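Local coordinates for scaffolding protein (Clostridium cellulolyticum, PDB 1G43), which probably binds crystalline cellulose through this family IIIa carbohydrate-binding module of a cellulosomal scaffoldin, helping to hold the enzyme complex on its substrate, at residues K42-Y47 with D92-V97; S21-F26 with Q115-R120. All coordinates share one frame; numbering follows the deposited sequence.

Interaction 1: residues K42-Y47 with D92-V97. With ZN (zinc ion), chain C.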
loop_
_atom_site.group_PDB
_atom_site.type_symbol
_atom_site.label_atom_id
_atom_site.label_comp_id
_atom_site.label_asym_id
_atom_site.label_seq_id
_atom_site.Cartn_x
_atom_site.Cartn_y
_atom_site.Cartn_z
ATOM N N LYS A 42 -2.180 -0.019 -8.369
ATOM C CA LYS A 42 -0.899 -0.152 -7.667
ATOM C C LYS A 42 -0.917 0.777 -6.444
ATOM O O LYS A 42 -1.569 1.825 -6.439
ATOM C CB LYS A 42 0.294 0.223 -8.541
ATOM C CG LYS A 42 0.546 -0.711 -9.711
ATOM C CD LYS A 42 0.692 -2.127 -9.247
ATOM C CE LYS A 42 0.969 -3.030 -10.427
ATOM N NZ LYS A 42 -0.158 -3.076 -11.388
ATOM N N LEU A 43 -0.214 0.373 -5.399
ATOM C CA LEU A 43 -0.129 1.159 -4.187
ATOM C C LEU A 43 1.360 1.243 -3.842
ATOM O O LEU A 43 2.102 0.270 -4.033
ATOM C CB LEU A 43 -0.939 0.477 -3.074
ATOM C CG LEU A 43 -2.460 0.587 -3.218
ATOM C CD1 LEU A 43 -3.170 -0.495 -2.443
ATOM C CD2 LEU A 43 -2.910 1.961 -2.744
ATOM N N ARG A 44 1.798 2.398 -3.355
ATOM C CA ARG A 44 3.192 2.591 -2.992
ATOM C C ARG A 44 3.413 3.140 -1.581
ATOM O O ARG A 44 2.664 4.000 -1.107
ATOM C CB ARG A 44 3.859 3.532 -3.972
ATOM C CG ARG A 44 3.930 3.030 -5.381
ATOM C CD ARG A 44 4.747 4.004 -6.172
ATOM N NE ARG A 44 5.071 3.506 -7.486
ATOM C CZ ARG A 44 5.529 4.285 -8.461
ATOM N NH1 ARG A 44 5.711 5.577 -8.231
ATOM N NH2 ARG A 44 5.785 3.784 -9.663
ATOM N N TYR A 45 4.467 2.658 -0.928
ATOM C CA TYR A 45 4.815 3.076 0.440
ATOM C C TYR A 45 6.306 3.389 0.462
ATOM O O TYR A 45 7.121 2.486 0.362
ATOM C CB TYR A 45 4.516 1.946 1.434
ATOM C CG TYR A 45 4.776 2.310 2.889
ATOM C CD1 TYR A 45 3.789 2.892 3.661
ATOM C CD2 TYR A 45 6.027 2.120 3.463
ATOM C CE1 TYR A 45 4.037 3.290 4.976
ATOM C CE2 TYR A 45 6.290 2.512 4.784
ATOM C CZ TYR A 45 5.284 3.106 5.529
ATOM O OH TYR A 45 5.529 3.557 6.803
ATOM N N TYR A 46 6.649 4.654 0.635
ATOM C CA TYR A 46 8.044 5.080 0.609
ATOM C C TYR A 46 8.805 5.050 1.944
ATOM O O TYR A 46 8.303 5.497 2.952
ATOM C CB TYR A 46 8.109 6.463 -0.024
ATOM C CG TYR A 46 7.701 6.479 -1.493
ATOM C CD1 TYR A 46 6.356 6.468 -1.877
ATOM C CD2 TYR A 46 8.665 6.507 -2.489
ATOM C CE1 TYR A 46 5.985 6.494 -3.226
ATOM C CE2 TYR A 46 8.317 6.525 -3.833
ATOM C CZ TYR A 46 6.975 6.523 -4.201
ATOM O OH TYR A 46 6.659 6.573 -5.544
ATOM N N TYR A 47 10.031 4.539 1.940
ATOM C CA TYR A 47 10.810 4.435 3.175
ATOM C C TYR A 47 12.309 4.480 2.972
ATOM O O TYR A 47 12.796 4.475 1.833
ATOM C CB TYR A 47 10.492 3.114 3.877
ATOM C CG TYR A 47 10.870 1.892 3.055
ATOM C CD1 TYR A 47 10.127 1.535 1.936
ATOM C CD2 TYR A 47 11.971 1.101 3.386
ATOM C CE1 TYR A 47 10.449 0.434 1.166
ATOM C CE2 TYR A 47 12.315 -0.023 2.614
ATOM C CZ TYR A 47 11.532 -0.345 1.502
ATOM O OH TYR A 47 11.774 -1.453 0.745
ATOM N N ASP A 92 14.559 6.182 0.007
ATOM C CA ASP A 92 15.480 5.601 -0.957
ATOM C C ASP A 92 14.915 4.335 -1.615
ATOM O O ASP A 92 15.513 3.809 -2.548
ATOM C CB ASP A 92 16.870 5.320 -0.360
ATOM C CG ASP A 92 16.829 4.528 0.935
ATOM O OD1 ASP A 92 16.174 3.483 0.999
ATOM O OD2 ASP A 92 17.478 4.947 1.895
ATOM N N HIS A 93 13.771 3.850 -1.129
ATOM C CA HIS A 93 13.116 2.679 -1.718
ATOM C C HIS A 93 11.614 2.776 -1.509
ATOM O O HIS A 93 11.134 3.628 -0.764
ATOM C CB HIS A 93 13.609 1.360 -1.096
ATOM C CG HIS A 93 15.019 1.022 -1.437
ATOM N ND1 HIS A 93 16.097 1.549 -0.758
ATOM C CD2 HIS A 93 15.532 0.244 -2.416
ATOM C CE1 HIS A 93 17.212 1.109 -1.304
ATOM N NE2 HIS A 93 16.898 0.313 -2.312
ATOM N N TYR A 94 10.862 1.897 -2.148
ATOM C CA TYR A 94 9.444 1.939 -1.951
ATOM C C TYR A 94 8.802 0.592 -2.143
ATOM O O TYR A 94 9.228 -0.197 -2.971
ATOM C CB TYR A 94 8.802 2.985 -2.873
ATOM C CG TYR A 94 8.757 2.668 -4.368
ATOM C CD1 TYR A 94 7.663 1.999 -4.935
ATOM C CD2 TYR A 94 9.769 3.112 -5.230
ATOM C CE1 TYR A 94 7.570 1.789 -6.311
ATOM C CE2 TYR A 94 9.683 2.906 -6.608
ATOM C CZ TYR A 94 8.587 2.249 -7.135
ATOM O OH TYR A 94 8.517 2.037 -8.480
ATOM N N LEU A 95 7.792 0.314 -1.338
ATOM C CA LEU A 95 7.052 -0.920 -1.468
ATOM C C LEU A 95 6.016 -0.664 -2.546
ATOM O O LEU A 95 5.450 0.407 -2.596
ATOM C CB LEU A 95 6.321 -1.259 -0.161
ATOM C CG LEU A 95 5.113 -2.207 -0.247
ATOM C CD1 LEU A 95 5.469 -3.555 -0.884
ATOM C CD2 LEU A 95 4.562 -2.387 1.145
ATOM N N GLU A 96 5.796 -1.627 -3.426
ATOM C CA GLU A 96 4.750 -1.473 -4.415
ATOM C C GLU A 96 3.826 -2.652 -4.262
ATOM O O GLU A 96 4.240 -3.786 -4.439
ATOM C CB GLU A 96 5.271 -1.438 -5.843
ATOM C CG GLU A 96 4.129 -1.229 -6.830
ATOM C CD GLU A 96 4.606 -1.047 -8.251
ATOM O OE1 GLU A 96 5.080 -2.033 -8.849
ATOM O OE2 GLU A 96 4.520 0.086 -8.758
ATOM N N VAL A 97 2.578 -2.380 -3.902
ATOM C CA VAL A 97 1.590 -3.432 -3.742
ATOM C C VAL A 97 0.772 -3.554 -5.024
ATOM O O VAL A 97 0.303 -2.551 -5.572
ATOM C CB VAL A 97 0.665 -3.138 -2.546
ATOM C CG1 VAL A 97 -0.331 -4.250 -2.372
ATOM C CG2 VAL A 97 1.478 -3.003 -1.283
HETATM ZN ZN ZN C . 18.059 -0.896 -3.367
HETATM O O HOH W 1 19.482 -1.165 -3.076
#
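The carbonyl oxygen of Tyr47 is gripped by two successive amides, at 3.1 Å from Asp92 N and 3.2 Å from His93 N. Both residues face Tyr47 across the strands, a classic beta bulge, and the His93 N-H comes in nearly along the C=O axis. From there 42-47 and 93-97 run antiparallel, with hydrogen-bonded pairs Tyr47-His93, Tyr45-Leu95 and Leu43-Val97; they are inner neighbours in one sheet of the beta-sandwich, with 147-150 beyond 42-47 and 77-88 beyond 93-97.

At the bulge, His93 ND1 donates to Asp92 OD1 at 2.6 Å, close to the imidazole plane, though it meets OD1 on the anti side and well out of the carboxylate plane. This leaves His93 NE2 to bind the zinc ion at 2.0 Å. His93 CB sits over a face of the Tyr47 ring, a CH-pi contact. Tyr47 CG stands between its backbone N and carbonyl carbon (chi1 62°), and the ring folds back across the partner strand, Tyr47 CE1 3.6 Å from Tyr94 CA.

The face carrying Arg44, Tyr46, Tyr94 and Glu96 is more polar. Tyr94 CB lies over the Tyr46 ring, 3.8 Å from its centroid, while the two rings are nearly parallel but slid apart. Arg44 slants past Tyr94, with Arg44 NE 3.3 Å from Tyr94 CE1 and one guanidinium face under the phenol end. Arg44 NH1 donates to Tyr46 OH of its own strand, and a long salt bridge of 3.7 Å joins Arg44 NE to Glu96 OE2, which lies at the guanidinium edge.

Leu43, Tyr45, Leu95 and Val97 turn to the other face, toward the sandwich interior. With its ND1 proton committed to Asp92, His93 presents NE2 to the metal, and the nearby carboxylate would be expected to strengthen the imidazole as a ligand.

Interaction 2: residues S21-F26 with Q115-R120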
loop_
_atom_site.group_PDB
_atom_site.type_symbol
_atom_site.label_atom_id
_atom_site.label_comp_id
_atom_site.label_asym_id
_atom_site.label_seq_id
_atom_site.Cartn_x
_atom_site.Cartn_y
_atom_site.Cartn_z
ATOM N N SER A 21 9.074 -4.884 11.885
ATOM C CA SER A 21 8.010 -5.111 10.898
ATOM C C SER A 21 7.470 -3.762 10.485
ATOM O O SER A 21 7.321 -2.865 11.312
ATOM C CB SER A 21 6.820 -5.877 11.472
ATOM O OG SER A 21 7.066 -7.240 11.580
ATOM N N ILE A 22 7.174 -3.607 9.214
ATOM C CA ILE A 22 6.579 -2.376 8.757
ATOM C C ILE A 22 5.191 -2.821 8.311
ATOM O O ILE A 22 5.055 -3.772 7.527
ATOM C CB ILE A 22 7.420 -1.751 7.617
ATOM C CG1 ILE A 22 8.830 -1.497 8.166
ATOM C CG2 ILE A 22 6.739 -0.497 7.064
ATOM C CD1 ILE A 22 9.714 -0.462 7.443
ATOM N N TYR A 23 4.156 -2.189 8.851
ATOM C CA TYR A 23 2.801 -2.544 8.465
ATOM C C TYR A 23 2.323 -1.473 7.525
ATOM O O TYR A 23 2.742 -0.341 7.665
ATOM C CB TYR A 23 1.865 -2.600 9.674
ATOM C CG TYR A 23 2.240 -3.660 10.689
ATOM C CD1 TYR A 23 3.322 -3.475 11.551
ATOM C CD2 TYR A 23 1.566 -4.870 10.732
ATOM C CE1 TYR A 23 3.715 -4.465 12.409
ATOM C CE2 TYR A 23 1.954 -5.861 11.586
ATOM C CZ TYR A 23 3.028 -5.655 12.419
ATOM O OH TYR A 23 3.429 -6.659 13.269
ATOM N N ALA A 24 1.458 -1.841 6.574
ATOM C CA ALA A 24 0.885 -0.919 5.608
ATOM C C ALA A 24 -0.497 -1.465 5.244
ATOM O O ALA A 24 -0.610 -2.484 4.559
ATOM C CB ALA A 24 1.748 -0.841 4.388
ATOM N N ARG A 25 -1.551 -0.803 5.710
ATOM C CA ARG A 25 -2.905 -1.266 5.420
ATOM C C ARG A 25 -3.679 -0.194 4.706
ATOM O O ARG A 25 -3.674 0.954 5.114
ATOM C CB ARG A 25 -3.594 -1.662 6.714
ATOM C CG ARG A 25 -2.801 -2.753 7.440
ATOM C CD ARG A 25 -3.156 -2.782 8.888
ATOM N NE ARG A 25 -2.489 -3.868 9.588
ATOM C CZ ARG A 25 -2.580 -4.055 10.900
ATOM N NH1 ARG A 25 -3.306 -3.231 11.638
ATOM N NH2 ARG A 25 -1.943 -5.061 11.468
ATOM N N PHE A 26 -4.359 -0.573 3.637
ATOM C CA PHE A 26 -5.110 0.391 2.852
ATOM C C PHE A 26 -6.565 0.033 2.659
ATOM O O PHE A 26 -6.912 -1.133 2.500
ATOM C CB PHE A 26 -4.514 0.532 1.450
ATOM C CG PHE A 26 -3.031 0.626 1.412
ATOM C CD1 PHE A 26 -2.244 -0.520 1.457
ATOM C CD2 PHE A 26 -2.406 1.862 1.305
ATOM C CE1 PHE A 26 -0.844 -0.435 1.392
ATOM C CE2 PHE A 26 -1.014 1.958 1.241
ATOM C CZ PHE A 26 -0.229 0.812 1.284
ATOM N N GLN A 115 -4.343 -5.533 3.761
ATOM C CA GLN A 115 -3.451 -5.464 4.915
ATOM C C GLN A 115 -2.183 -6.193 4.630
ATOM O O GLN A 115 -2.190 -7.382 4.352
ATOM C CB GLN A 115 -4.128 -6.001 6.174
ATOM C CG GLN A 115 -5.403 -5.213 6.499
ATOM C CD GLN A 115 -5.998 -5.560 7.860
ATOM O OE1 GLN A 115 -6.451 -6.675 8.095
ATOM N NE2 GLN A 115 -6.000 -4.591 8.762
ATOM N N THR A 116 -1.092 -5.443 4.703
ATOM C CA THR A 116 0.219 -5.959 4.381
ATOM C C THR A 116 1.278 -5.606 5.412
ATOM O O THR A 116 1.125 -4.682 6.232
ATOM C CB THR A 116 0.724 -5.382 3.035
ATOM O OG1 THR A 116 1.217 -4.052 3.259
ATOM C CG2 THR A 116 -0.409 -5.304 1.997
ATOM N N ARG A 117 2.372 -6.356 5.342
ATOM C CA ARG A 117 3.498 -6.110 6.206
ATOM C C ARG A 117 4.741 -6.693 5.561
ATOM O O ARG A 117 4.654 -7.534 4.666
ATOM C CB ARG A 117 3.261 -6.711 7.610
ATOM C CG ARG A 117 3.581 -8.212 7.775
ATOM C CD ARG A 117 3.039 -8.759 9.102
ATOM N NE ARG A 117 2.467 -10.077 8.887
ATOM C CZ ARG A 117 3.052 -11.209 9.227
ATOM N NH1 ARG A 117 4.237 -11.201 9.825
ATOM N NH2 ARG A 117 2.473 -12.352 8.925
ATOM N N PHE A 118 5.890 -6.204 5.984
ATOM C CA PHE A 118 7.132 -6.742 5.499
ATOM C C PHE A 118 8.223 -6.585 6.565
ATOM O O PHE A 118 8.143 -5.726 7.434
ATOM C CB PHE A 118 7.548 -6.135 4.148
ATOM C CG PHE A 118 7.859 -4.681 4.182
ATOM C CD1 PHE A 118 6.852 -3.736 4.026
ATOM C CD2 PHE A 118 9.167 -4.245 4.290
ATOM C CE1 PHE A 118 7.148 -2.373 3.965
ATOM C CE2 PHE A 118 9.480 -2.889 4.233
ATOM C CZ PHE A 118 8.463 -1.946 4.067
ATOM N N ALA A 119 9.227 -7.447 6.500
ATOM C CA ALA A 119 10.300 -7.436 7.487
ATOM C C ALA A 119 11.578 -7.982 6.870
ATOM O O ALA A 119 11.562 -8.538 5.764
ATOM C CB ALA A 119 9.879 -8.286 8.681
ATOM N N ARG A 120 12.694 -7.799 7.559
ATOM C CA ARG A 120 13.935 -8.332 7.038
ATOM C C ARG A 120 13.965 -9.802 7.407
ATOM O O ARG A 120 13.346 -10.228 8.395
ATOM C CB ARG A 120 15.146 -7.631 7.645
ATOM C CG ARG A 120 15.285 -6.173 7.293
ATOM C CD ARG A 120 16.240 -5.528 8.243
ATOM N NE ARG A 120 16.355 -4.103 8.007
ATOM C CZ ARG A 120 16.932 -3.254 8.846
ATOM N NH1 ARG A 120 17.439 -3.702 9.980
ATOM N NH2 ARG A 120 16.998 -1.957 8.551
HETATM O O HOH W 2 -1.195 -6.015 8.037
#
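Ile22 lies across the Phe118 ring, its CB over one face at 3.9 Å from the centroid, in a CH-pi contact. This is one hydrogen-bonded pair of an antiparallel ladder in a sheet of the CBM3 beta-sandwich, and Ile22 and Phe118 lie on its inward face. The phenyl group is brought under Ile22 by a chi1 of 65°, which sets CG between the backbone N and the carbonyl carbon and swings the ring toward the neighbouring strand. Ile22 CG2 also reaches the rim, 3.6 Å from Phe118 CE1. On the interior side, Phe118 meets the rings of Tyr47 and Phe81.

On the opposite face, Tyr23 and Arg117 form a non-hydrogen-bonded pair, side by side and pointing the same way, ring and guanidinium planes 25° apart. Their touch is light: Arg117 CD comes no nearer than 4.0 Å to Tyr23 CE2. The guanidinium is engaged elsewhere, in a salt bridge with Asp60 and a cation-pi contact with Trp58 of strand 55-66.

Two residues along, Arg25 and Gln115 cross at a slant, the amide and guanidinium planes 54° apart. Their methylenes meet, Arg25 CG to Gln115 CG at 3.7 Å, and Gln115 NE2 rests against Arg25 CD rather than bonding to the guanidinium. Arg25 NE instead donates to a water lying in the guanidinium plane, which returns a weak bond to Thr116 O.

Thr116 and Ala24 sit back on the inward face. Ala24 O takes two bonds from the same residue: Thr116 N reaches it at 3.0 Å from above the carbonyl plane, whereas Thr116 OG1, at 2.7 Å, lies in that plane and meets an oxygen lone pair.

From the N terminus the chain lays down 21-26 in one sheet of the sandwich, then reaches 42-47 in the facing sheet. After passing through the first sheet at 55-72 it re-enters the second with 77-88, and the next strand brings 92-97 beside 42-47, where interaction 1 closes a loop of 44 residues. Only afterwards does 115-120 come back beside 21-26, so interaction 2 closes the larger loop of 88 residues and interaction 1 is nested inside it. The two ladders face each other through the core: Tyr45 CE2 packs on Ile22 CG2 at 3.8 Å, and Leu95 CD2 on Phe118 CE1 at the same distance. Leu43 likewise meets Phe26.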